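Local coordinates for protein peptidoglycan hydrolase FlgJ (Sphingomonas sp. A1, PDB 3VWO) that probably hydrolyses the peptidoglycan layer as a flagellum-specific muramidase so that the flagellar rod can be assembled in the periplasmic space, this chain being its C-terminal glycoside hydrolase family 73 part, at residues 136-139 and 140-143; 128-132 and 133-137; 90-93 and 94-98; 7-10 and 11-15. All coordinates share one frame; numbering follows the deposited sequence.

Interaction 1: residues 136-139 and 140-143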
loop_
_atom_site.group_PDB
_atom_site.type_symbol
_atom_site.label_atom_id
_atom_site.label_comp_id
_atom_site.label_asym_id
_atom_site.label_seq_id
_atom_site.Cartn_x
_atom_site.Cartn_y
_atom_site.Cartn_z
ATOM N N ALA A 136 10.994 3.939 3.568
ATOM C CA ALA A 136 11.741 3.027 2.709
ATOM C C ALA A 136 12.488 1.961 3.503
ATOM O O ALA A 136 12.490 0.787 3.131
ATOM C CB ALA A 136 12.711 3.799 1.821
ATOM N N ASP A 137 13.133 2.373 4.588
ATOM C CA ASP A 137 13.860 1.436 5.435
ATOM C C ASP A 137 12.917 0.376 5.988
ATOM O O ASP A 137 13.209 -0.819 5.937
ATOM C CB ASP A 137 14.558 2.173 6.580
ATOM C CG ASP A 137 16.066 2.150 6.445
ATOM O OD1 ASP A 137 16.606 2.963 5.666
ATOM O OD2 ASP A 137 16.708 1.316 7.117
ATOM N N LYS A 138 11.774 0.820 6.494
ATOM C CA LYS A 138 10.794 -0.093 7.072
ATOM C C LYS A 138 10.207 -1.052 6.034
ATOM O O LYS A 138 10.083 -2.253 6.288
ATOM C CB LYS A 138 9.691 0.687 7.788
ATOM C CG LYS A 138 10.090 1.130 9.190
ATOM C CD LYS A 138 8.992 1.912 9.888
ATOM C CE LYS A 138 8.893 3.328 9.353
ATOM N NZ LYS A 138 8.131 4.210 10.282
ATOM N N LEU A 139 9.854 -0.521 4.868
ATOM C CA LEU A 139 9.296 -1.341 3.794
ATOM C C LEU A 139 10.286 -2.409 3.332
ATOM O O LEU A 139 9.919 -3.569 3.146
ATOM C CB LEU A 139 8.859 -0.462 2.614
ATOM C CG LEU A 139 8.344 -1.204 1.374
ATOM C CD1 LEU A 139 7.272 -2.221 1.770
ATOM C CD2 LEU A 139 7.798 -0.211 0.363
ATOM N N ALA A 140 11.542 -2.014 3.150
ATOM C CA ALA A 140 12.586 -2.955 2.751
ATOM C C ALA A 140 12.737 -4.116 3.739
ATOM O O ALA A 140 12.941 -5.261 3.333
ATOM C CB ALA A 140 13.912 -2.227 2.573
ATOM N N ARG A 141 12.627 -3.824 5.033
ATOM C CA ARG A 141 12.747 -4.865 6.052
ATOM C C ARG A 141 11.593 -5.864 5.991
ATOM O O ARG A 141 11.778 -7.051 6.253
ATOM C CB ARG A 141 12.819 -4.258 7.458
ATOM C CG ARG A 141 14.005 -3.331 7.697
ATOM C CD ARG A 141 14.143 -2.991 9.182
ATOM N NE ARG A 141 14.665 -1.644 9.401
ATOM C CZ ARG A 141 13.961 -0.646 9.928
ATOM N NH1 ARG A 141 14.515 0.550 10.087
ATOM N NH2 ARG A 141 12.703 -0.842 10.303
ATOM N N VAL A 142 10.398 -5.384 5.666
ATOM C CA VAL A 142 9.259 -6.282 5.511
ATOM C C VAL A 142 9.457 -7.162 4.278
ATOM O O VAL A 142 9.275 -8.379 4.332
ATOM C CB VAL A 142 7.932 -5.511 5.374
ATOM C CG1 VAL A 142 6.776 -6.480 5.215
ATOM C CG2 VAL A 142 7.713 -4.595 6.582
ATOM N N ILE A 143 9.834 -6.530 3.170
ATOM C CA ILE A 143 10.030 -7.236 1.903
ATOM C C ILE A 143 11.032 -8.377 2.043
ATOM O O ILE A 143 10.783 -9.490 1.574
ATOM C CB ILE A 143 10.478 -6.269 0.785
ATOM C CG1 ILE A 143 9.323 -5.345 0.399
ATOM C CG2 ILE A 143 10.952 -7.043 -0.445
ATOM C CD1 ILE A 143 9.674 -4.282 -0.607
#
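Arg141 reaches back over the preceding turn of helix 135-143 toward Asp137, and the two side chains meet at a slant, with the carboxylate and guanidinium planes turned 58° apart. Their ion pair is long, Asp137 OD2 lying 3.8 Å from Arg141 NH1, so it is a loose attraction at the helix surface. The arginine leaves the backbone with CG opposite its carbonyl carbon (chi1 -61°), and this lays the chain along the i-4 residue: CG rests 3.2 Å from Asp137 O, and one face of the guanidinium lies over that same oxygen and Lys138 CA. NH2 then comes within 3.5 Å of Lys138 CG, touching the methylene part of the lysine, whose amino group turns away to a salt bridge with Asp132. Around the helix, Leu139 and Ile143 form an i/i+4 apolar pair whose side chains run obliquely to each other, Leu139 CG (3.9 Å) and CD1 both reaching Ile143 CD1. Cutting Leu139 back to an alanine would probably leave Ile143 CD1 without this neighbour and open a gap toward the adjoining helices. Regular alpha-helical bonds run from Ala140 N to Ala136 O and from Ile143 N to Leu139 O. Leu139 and Ile143 pack on both helix 117-127 and helix 23-34, Ala140 meets His118, and Val142 touches Ala28, so the apolar side of helix 135-143 is seated against these two helices.

Interaction 2: residues 128-132 and 133-137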
loop_
_atom_site.group_PDB
_atom_site.type_symbol
_atom_site.label_atom_id
_atom_site.label_comp_id
_atom_site.label_asym_id
_atom_site.label_seq_id
_atom_site.Cartn_x
_atom_site.Cartn_y
_atom_site.Cartn_z
ATOM N N GLY A 128 7.809 10.344 -3.132
ATOM C CA GLY A 128 6.902 11.025 -2.225
ATOM C C GLY A 128 5.697 10.208 -1.804
ATOM O O GLY A 128 4.646 10.765 -1.467
ATOM N N TYR A 129 5.837 8.887 -1.802
ATOM C CA TYR A 129 4.708 8.036 -1.460
ATOM C C TYR A 129 4.280 8.249 -0.020
ATOM O O TYR A 129 3.097 8.158 0.294
ATOM C CB TYR A 129 5.007 6.552 -1.685
ATOM C CG TYR A 129 3.753 5.707 -1.623
ATOM C CD1 TYR A 129 2.957 5.538 -2.748
ATOM C CD2 TYR A 129 3.345 5.111 -0.437
ATOM C CE1 TYR A 129 1.801 4.783 -2.701
ATOM C CE2 TYR A 129 2.187 4.354 -0.378
ATOM C CZ TYR A 129 1.421 4.191 -1.516
ATOM O OH TYR A 129 0.267 3.445 -1.467
ATOM N N ALA A 130 5.243 8.522 0.853
ATOM C CA ALA A 130 4.937 8.682 2.274
ATOM C C ALA A 130 5.685 9.852 2.900
ATOM O O ALA A 130 6.712 10.296 2.388
ATOM C CB ALA A 130 5.233 7.394 3.030
ATOM N N THR A 131 5.157 10.340 4.018
ATOM C CA THR A 131 5.760 11.454 4.739
ATOM C C THR A 131 6.663 10.963 5.872
ATOM O O THR A 131 7.508 11.708 6.369
ATOM C CB THR A 131 4.685 12.408 5.293
ATOM O OG1 THR A 131 3.713 11.657 6.032
ATOM C CG2 THR A 131 3.988 13.135 4.152
ATOM N N ASP A 132 6.473 9.712 6.279
ATOM C CA ASP A 132 7.368 9.063 7.234
ATOM C C ASP A 132 8.776 8.978 6.641
ATOM O O ASP A 132 8.971 8.372 5.589
ATOM C CB ASP A 132 6.847 7.662 7.570
ATOM C CG ASP A 132 7.593 7.011 8.727
ATOM O OD1 ASP A 132 8.836 7.114 8.796
ATOM O OD2 ASP A 132 6.927 6.380 9.572
ATOM N N PRO A 133 9.764 9.576 7.328
ATOM C CA PRO A 133 11.150 9.669 6.851
ATOM C C PRO A 133 11.849 8.320 6.733
ATOM O O PRO A 133 12.824 8.206 5.991
ATOM C CB PRO A 133 11.836 10.505 7.936
ATOM C CG PRO A 133 11.012 10.268 9.161
ATOM C CD PRO A 133 9.603 10.189 8.658
ATOM N N SER A 134 11.368 7.316 7.458
ATOM C CA SER A 134 12.006 6.002 7.438
ATOM C C SER A 134 11.145 4.961 6.726
ATOM O O SER A 134 11.329 3.760 6.913
ATOM C CB SER A 134 12.322 5.545 8.863
ATOM O OG SER A 134 11.157 5.569 9.667
ATOM N N TYR A 135 10.212 5.438 5.906
ATOM C CA TYR A 135 9.290 4.568 5.182
ATOM C C TYR A 135 10.009 3.509 4.353
ATOM O O TYR A 135 9.674 2.327 4.421
ATOM C CB TYR A 135 8.375 5.398 4.281
ATOM C CG TYR A 135 7.272 4.599 3.627
ATOM C CD1 TYR A 135 6.152 4.212 4.351
ATOM C CD2 TYR A 135 7.344 4.237 2.284
ATOM C CE1 TYR A 135 5.137 3.485 3.768
ATOM C CE2 TYR A 135 6.325 3.503 1.687
ATOM C CZ TYR A 135 5.223 3.134 2.436
ATOM O OH TYR A 135 4.202 2.408 1.864
ATOM N N ALA A 136 10.994 3.939 3.568
ATOM C CA ALA A 136 11.741 3.027 2.709
ATOM C C ALA A 136 12.488 1.961 3.503
ATOM O O ALA A 136 12.490 0.787 3.131
ATOM C CB ALA A 136 12.711 3.799 1.821
ATOM N N ASP A 137 13.133 2.373 4.588
ATOM C CA ASP A 137 13.860 1.436 5.435
ATOM C C ASP A 137 12.917 0.376 5.988
ATOM O O ASP A 137 13.209 -0.819 5.937
ATOM C CB ASP A 137 14.558 2.173 6.580
ATOM C CG ASP A 137 16.066 2.150 6.445
ATOM O OD1 ASP A 137 16.606 2.963 5.666
ATOM O OD2 ASP A 137 16.708 1.316 7.117
#
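The ring of Tyr135 carries the methyl group of Ala130 over one face, a CH-pi contact in which Ala130 CB stands 3.7 Å from the ring centroid and 19° off its normal. Tyr129 approaches the same ring obliquely; the planes are 29° from parallel but offset, with little overlap, and the touch is made by Tyr129 CE2, 3.6 Å from Tyr135 OH. The contact brackets the connection between helices 117-127 and 135-143, which leaves the first helix by a Schellman motif at Gly128 and enters the second through a type I beta turn, Asp132 to Tyr135; Tyr129 lies in it and Tyr135 begins the second helix. CG of Tyr135 stands anti to the backbone N (chi1 -173°), which carries the ring back under Ala130 and lets the hydroxyl bond to Glu33 and Gln29. Tyr129 also borders a bound buffer molecule, to which its carbonyl oxygen is hydrogen-bonded. Asp132 organises the turn: its OD2 pairs with Lys138, while OD1 takes two donors from Ser134. Exchanging Asp132 for an alanine would probably leave Ser134 N and OG without this acceptor and strip Lys138 of its counter-charge. The turn itself is closed by Tyr135 N, 3.2 Å from Asp132 O and well above the carbonyl plane. On the carboxylate, Ser134 OG meets OD1 from the syn side at 2.9 Å, and Ser134 N meets it from the anti side.

Interaction 3: residues 90-93 and 94-98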
loop_
_atom_site.group_PDB
_atom_site.type_symbol
_atom_site.label_atom_id
_atom_site.label_comp_id
_atom_site.label_asym_id
_atom_site.label_seq_id
_atom_site.Cartn_x
_atom_site.Cartn_y
_atom_site.Cartn_z
ATOM N N SER A 90 -13.493 -4.534 -3.575
ATOM C CA SER A 90 -12.707 -5.746 -3.401
ATOM C C SER A 90 -11.222 -5.423 -3.319
ATOM O O SER A 90 -10.798 -4.347 -3.738
ATOM C CB SER A 90 -12.924 -6.680 -4.592
ATOM O OG SER A 90 -12.288 -6.162 -5.748
ATOM N N TYR A 91 -10.435 -6.361 -2.797
ATOM C CA TYR A 91 -8.979 -6.222 -2.829
ATOM C C TYR A 91 -8.470 -6.071 -4.262
ATOM O O TYR A 91 -7.528 -5.316 -4.510
ATOM C CB TYR A 91 -8.295 -7.403 -2.131
ATOM C CG TYR A 91 -8.453 -7.384 -0.628
ATOM C CD1 TYR A 91 -8.276 -6.210 0.093
ATOM C CD2 TYR A 91 -8.807 -8.533 0.069
ATOM C CE1 TYR A 91 -8.431 -6.183 1.470
ATOM C CE2 TYR A 91 -8.967 -8.514 1.447
ATOM C CZ TYR A 91 -8.776 -7.336 2.142
ATOM O OH TYR A 91 -8.930 -7.306 3.512
ATOM N N GLU A 92 -9.100 -6.774 -5.202
ATOM C CA GLU A 92 -8.729 -6.660 -6.615
ATOM C C GLU A 92 -8.808 -5.219 -7.101
ATOM O O GLU A 92 -7.870 -4.701 -7.707
ATOM C CB GLU A 92 -9.615 -7.545 -7.494
ATOM C CG GLU A 92 -9.391 -7.342 -8.989
ATOM C CD GLU A 92 -10.255 -8.252 -9.849
ATOM O OE1 GLU A 92 -9.705 -9.192 -10.463
ATOM O OE2 GLU A 92 -11.482 -8.023 -9.918
ATOM N N GLN A 93 -9.934 -4.574 -6.818
ATOM C CA GLN A 93 -10.138 -3.189 -7.211
ATOM C C GLN A 93 -9.103 -2.272 -6.554
ATOM O O GLN A 93 -8.609 -1.333 -7.183
ATOM C CB GLN A 93 -11.559 -2.757 -6.846
ATOM C CG GLN A 93 -12.000 -1.469 -7.494
ATOM C CD GLN A 93 -13.490 -1.248 -7.368
ATOM O OE1 GLN A 93 -13.987 -0.909 -6.296
ATOM N NE2 GLN A 93 -14.213 -1.451 -8.463
ATOM N N ALA A 94 -8.781 -2.549 -5.290
ATOM C CA ALA A 94 -7.783 -1.773 -4.557
ATOM C C ALA A 94 -6.395 -1.880 -5.205
ATOM O O ALA A 94 -5.712 -0.874 -5.435
ATOM C CB ALA A 94 -7.713 -2.242 -3.122
ATOM N N PHE A 95 -5.979 -3.105 -5.488
ATOM C CA PHE A 95 -4.673 -3.323 -6.121
ATOM C C PHE A 95 -4.596 -2.706 -7.520
ATOM O O PHE A 95 -3.577 -2.121 -7.883
ATOM C CB PHE A 95 -4.324 -4.816 -6.169
ATOM C CG PHE A 95 -3.751 -5.347 -4.880
ATOM C CD1 PHE A 95 -2.408 -5.196 -4.591
ATOM C CD2 PHE A 95 -4.560 -5.999 -3.959
ATOM C CE1 PHE A 95 -1.873 -5.684 -3.412
ATOM C CE2 PHE A 95 -4.034 -6.489 -2.775
ATOM C CZ PHE A 95 -2.688 -6.329 -2.503
ATOM N N GLN A 96 -5.671 -2.826 -8.295
ATOM C CA GLN A 96 -5.719 -2.231 -9.629
ATOM C C GLN A 96 -5.643 -0.708 -9.567
ATOM O O GLN A 96 -5.019 -0.077 -10.422
ATOM C CB GLN A 96 -6.989 -2.651 -10.369
ATOM C CG GLN A 96 -7.070 -4.135 -10.690
ATOM C CD GLN A 96 -6.451 -4.484 -12.028
ATOM O OE1 GLN A 96 -5.616 -3.745 -12.556
ATOM N NE2 GLN A 96 -6.865 -5.613 -12.591
ATOM N N ASP A 97 -6.296 -0.115 -8.573
ATOM C CA ASP A 97 -6.228 1.331 -8.420
ATOM C C ASP A 97 -4.809 1.754 -8.052
ATOM O O ASP A 97 -4.300 2.760 -8.560
ATOM C CB ASP A 97 -7.253 1.839 -7.391
ATOM C CG ASP A 97 -7.509 3.331 -7.521
ATOM O OD1 ASP A 97 -7.480 3.834 -8.663
ATOM O OD2 ASP A 97 -7.731 4.005 -6.492
ATOM N N TYR A 98 -4.154 0.975 -7.191
ATOM C CA TYR A 98 -2.768 1.255 -6.803
ATOM C C TYR A 98 -1.837 1.206 -8.018
ATOM O O TYR A 98 -0.998 2.091 -8.198
ATOM C CB TYR A 98 -2.290 0.274 -5.727
ATOM C CG TYR A 98 -0.790 0.297 -5.469
ATOM C CD1 TYR A 98 -0.229 1.188 -4.561
ATOM C CD2 TYR A 98 0.060 -0.581 -6.130
ATOM C CE1 TYR A 98 1.144 1.203 -4.323
ATOM C CE2 TYR A 98 1.424 -0.570 -5.903
ATOM C CZ TYR A 98 1.960 0.319 -4.996
ATOM O OH TYR A 98 3.318 0.318 -4.774
#
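Ser90, just before helix 91-104, uses both its carbonyl and its hydroxyl oxygen: Ser90 O takes the first i+4 bond, from Ala94 N at 3.1 Å, while Ser90 OG reaches forward to accept from Gln93 N at 3.0 Å. With OG between the backbone N and the carbonyl carbon (chi1 72°), Ser90 acts as the N-cap, satisfying an amide of the first turn that has no preceding helical carbonyl. Tyr91 follows, and its O meets Phe95 twice, by the backbone N and by the ring. Phe95 N donates to it in a nearly straight bond (2.9 Å, 169° at the hydrogen), and the ring of Phe95 comes in beside the same atom, edge on, with CD2 3.1 Å from Tyr91 O. Here the helix binds into the core of the glucosaminidase domain, a member of the lysozyme clan: the Tyr91 ring meets Tyr50 edge-to-face with its hydroxyl bonded to Gln40, and Phe95 lies against Phe53, Leu26 and Ala12. Glu92 lies on the exposed side of the helix. Its carbonyl receives Gln96 N, and Gln96 CG folds down to 3.1 Å from Glu92 O because the side chain leaves opposite its carbonyl carbon (chi1 -66°). Gln93 sends an extended chain back toward the helix start, where OE1 takes Asp89 N, and its carbonyl accepts from Asp97 N, whose carboxylate is bonded to Tyr88 and Arg86.

Interaction 4: residues 7-10 and 11-15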
loop_
_atom_site.group_PDB
_atom_site.type_symbol
_atom_site.label_atom_id
_atom_site.label_comp_id
_atom_site.label_asym_id
_atom_site.label_seq_id
_atom_site.Cartn_x
_atom_site.Cartn_y
_atom_site.Cartn_z
ATOM N N ALA A 7 -5.233 -13.689 1.385
ATOM C CA ALA A 7 -6.279 -12.866 0.788
ATOM C C ALA A 7 -5.740 -11.870 -0.238
ATOM O O ALA A 7 -6.466 -11.428 -1.127
ATOM C CB ALA A 7 -7.060 -12.133 1.876
ATOM N N THR A 8 -4.467 -11.511 -0.120
ATOM C CA THR A 8 -3.946 -10.420 -0.935
ATOM C C THR A 8 -3.057 -10.876 -2.089
ATOM O O THR A 8 -3.040 -10.240 -3.144
ATOM C CB THR A 8 -3.212 -9.371 -0.079
ATOM O OG1 THR A 8 -2.115 -9.989 0.604
ATOM C CG2 THR A 8 -4.169 -8.767 0.943
ATOM N N TRP A 9 -2.331 -11.974 -1.897
ATOM C CA TRP A 9 -1.348 -12.395 -2.913
ATOM C C TRP A 9 -1.898 -12.538 -4.345
ATOM O O TRP A 9 -1.284 -12.028 -5.285
ATOM C CB TRP A 9 -0.569 -13.650 -2.489
ATOM C CG TRP A 9 0.736 -13.809 -3.246
ATOM C CD1 TRP A 9 1.964 -13.346 -2.868
ATOM C CD2 TRP A 9 0.928 -14.458 -4.512
ATOM N NE1 TRP A 9 2.910 -13.672 -3.814
ATOM C CE2 TRP A 9 2.297 -14.356 -4.831
ATOM C CE3 TRP A 9 0.076 -15.120 -5.401
ATOM C CZ2 TRP A 9 2.833 -14.887 -6.004
ATOM C CZ3 TRP A 9 0.609 -15.648 -6.563
ATOM C CH2 TRP A 9 1.975 -15.528 -6.855
ATOM N N PRO A 10 -3.041 -13.231 -4.520
ATOM C CA PRO A 10 -3.592 -13.340 -5.879
ATOM C C PRO A 10 -3.831 -11.988 -6.550
ATOM O O PRO A 10 -3.428 -11.794 -7.695
ATOM C CB PRO A 10 -4.928 -14.047 -5.651
ATOM C CG PRO A 10 -4.700 -14.868 -4.454
ATOM C CD PRO A 10 -3.804 -14.057 -3.565
ATOM N N GLN A 11 -4.470 -11.064 -5.839
ATOM C CA GLN A 11 -4.719 -9.727 -6.378
ATOM C C GLN A 11 -3.435 -8.913 -6.502
ATOM O O GLN A 11 -3.318 -8.040 -7.366
ATOM C CB GLN A 11 -5.739 -8.985 -5.511
ATOM C CG GLN A 11 -7.137 -9.594 -5.529
ATOM C CD GLN A 11 -7.253 -10.853 -4.690
ATOM O OE1 GLN A 11 -6.375 -11.157 -3.882
ATOM N NE2 GLN A 11 -8.339 -11.594 -4.882
ATOM N N ALA A 12 -2.466 -9.200 -5.645
ATOM C CA ALA A 12 -1.183 -8.521 -5.723
ATOM C C ALA A 12 -0.478 -8.935 -7.011
ATOM O O ALA A 12 0.153 -8.117 -7.679
ATOM C CB ALA A 12 -0.333 -8.857 -4.521
ATOM N N ALA A 13 -0.614 -10.210 -7.362
ATOM C CA ALA A 13 0.019 -10.760 -8.564
ATOM C C ALA A 13 -0.339 -10.010 -9.855
ATOM O O ALA A 13 0.545 -9.667 -10.649
ATOM C CB ALA A 13 -0.311 -12.251 -8.697
ATOM N N LYS A 14 -1.628 -9.763 -10.064
ATOM C CA LYS A 14 -2.100 -9.062 -11.257
ATOM C C LYS A 14 -1.547 -7.642 -11.362
ATOM O O LYS A 14 -1.063 -7.228 -12.419
ATOM C CB LYS A 14 -3.630 -8.998 -11.279
ATOM C CG LYS A 14 -4.335 -10.253 -10.798
ATOM C CD LYS A 14 -5.832 -10.179 -11.085
ATOM C CE LYS A 14 -6.483 -8.986 -10.399
ATOM N NZ LYS A 14 -6.768 -9.227 -8.948
ATOM N N ALA A 15 -1.631 -6.888 -10.268
ATOM C CA ALA A 15 -1.134 -5.513 -10.260
ATOM C C ALA A 15 0.387 -5.489 -10.351
ATOM O O ALA A 15 0.978 -4.589 -10.958
ATOM C CB ALA A 15 -1.600 -4.786 -9.003
#
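Helix 2-19 is kinked at Pro10, whose ring nitrogen has no hydrogen to give to the turn before, and regular bonding resumes with Ala12 N to Thr8 O and Ala13 N to Trp9 O, both 2.8 Å. In Trp9, CG anti to the backbone N (chi1 -160°) carries the indole toward the next turn, where Ala13 lies against one face of the ring system. The methyl of Ala13 sits over that face toward the rim, where Ala13 CB is 4.1 Å from Trp9 CZ3. It is a light apolar touch, and the indole also packs on Ala23 and Val27 of helix 23-34 and meets the ring of His155, which belongs to the C-terminal histidine tag. The same methyl, Ala13 CB, is also 3.3 Å from Pro10 O. Lys14 uses its aliphatic part, CG lying 3.6 Å from Pro10 O, before the chain bends twice on its way to Glu92, with which it forms a long, weak ion pair. Gln11 bends at chi2 and lies obliquely against the Pro10 ring. Ala12 turns its CB to within 3.3 Å of Thr8 O and is met by Phe95 and Val27, consistent with a small side chain at this close approach. Methyl and methylene groups thus make side-chain touches, while the backbone bonds from Ala12 N and Ala13 N hold the turn, and the proline, unable to donate, leaves the turn before it one bond short.

How the interactions relate
From the N terminus, interaction 4 comes first, on helix 2-19, followed by interaction 3 at the start of helix 91-104, interaction 2 in the connection after helix 117-127, and interaction 1 on helix 135-143. Each joins adjoining segments, so none encloses a long loop; they run in series without crossing, although interactions 2 and 1 share Ala136 and Asp137. Interactions 3 and 4, centres 9 Å apart, dock helices 2-19 and 91-104 through Phe95 and Gln11. On the opposite side of the chain's centre from these two, interaction 2 is tied to interaction 1 by Asp132 and Lys138 and reaches interaction 3 through Tyr129 against Tyr98.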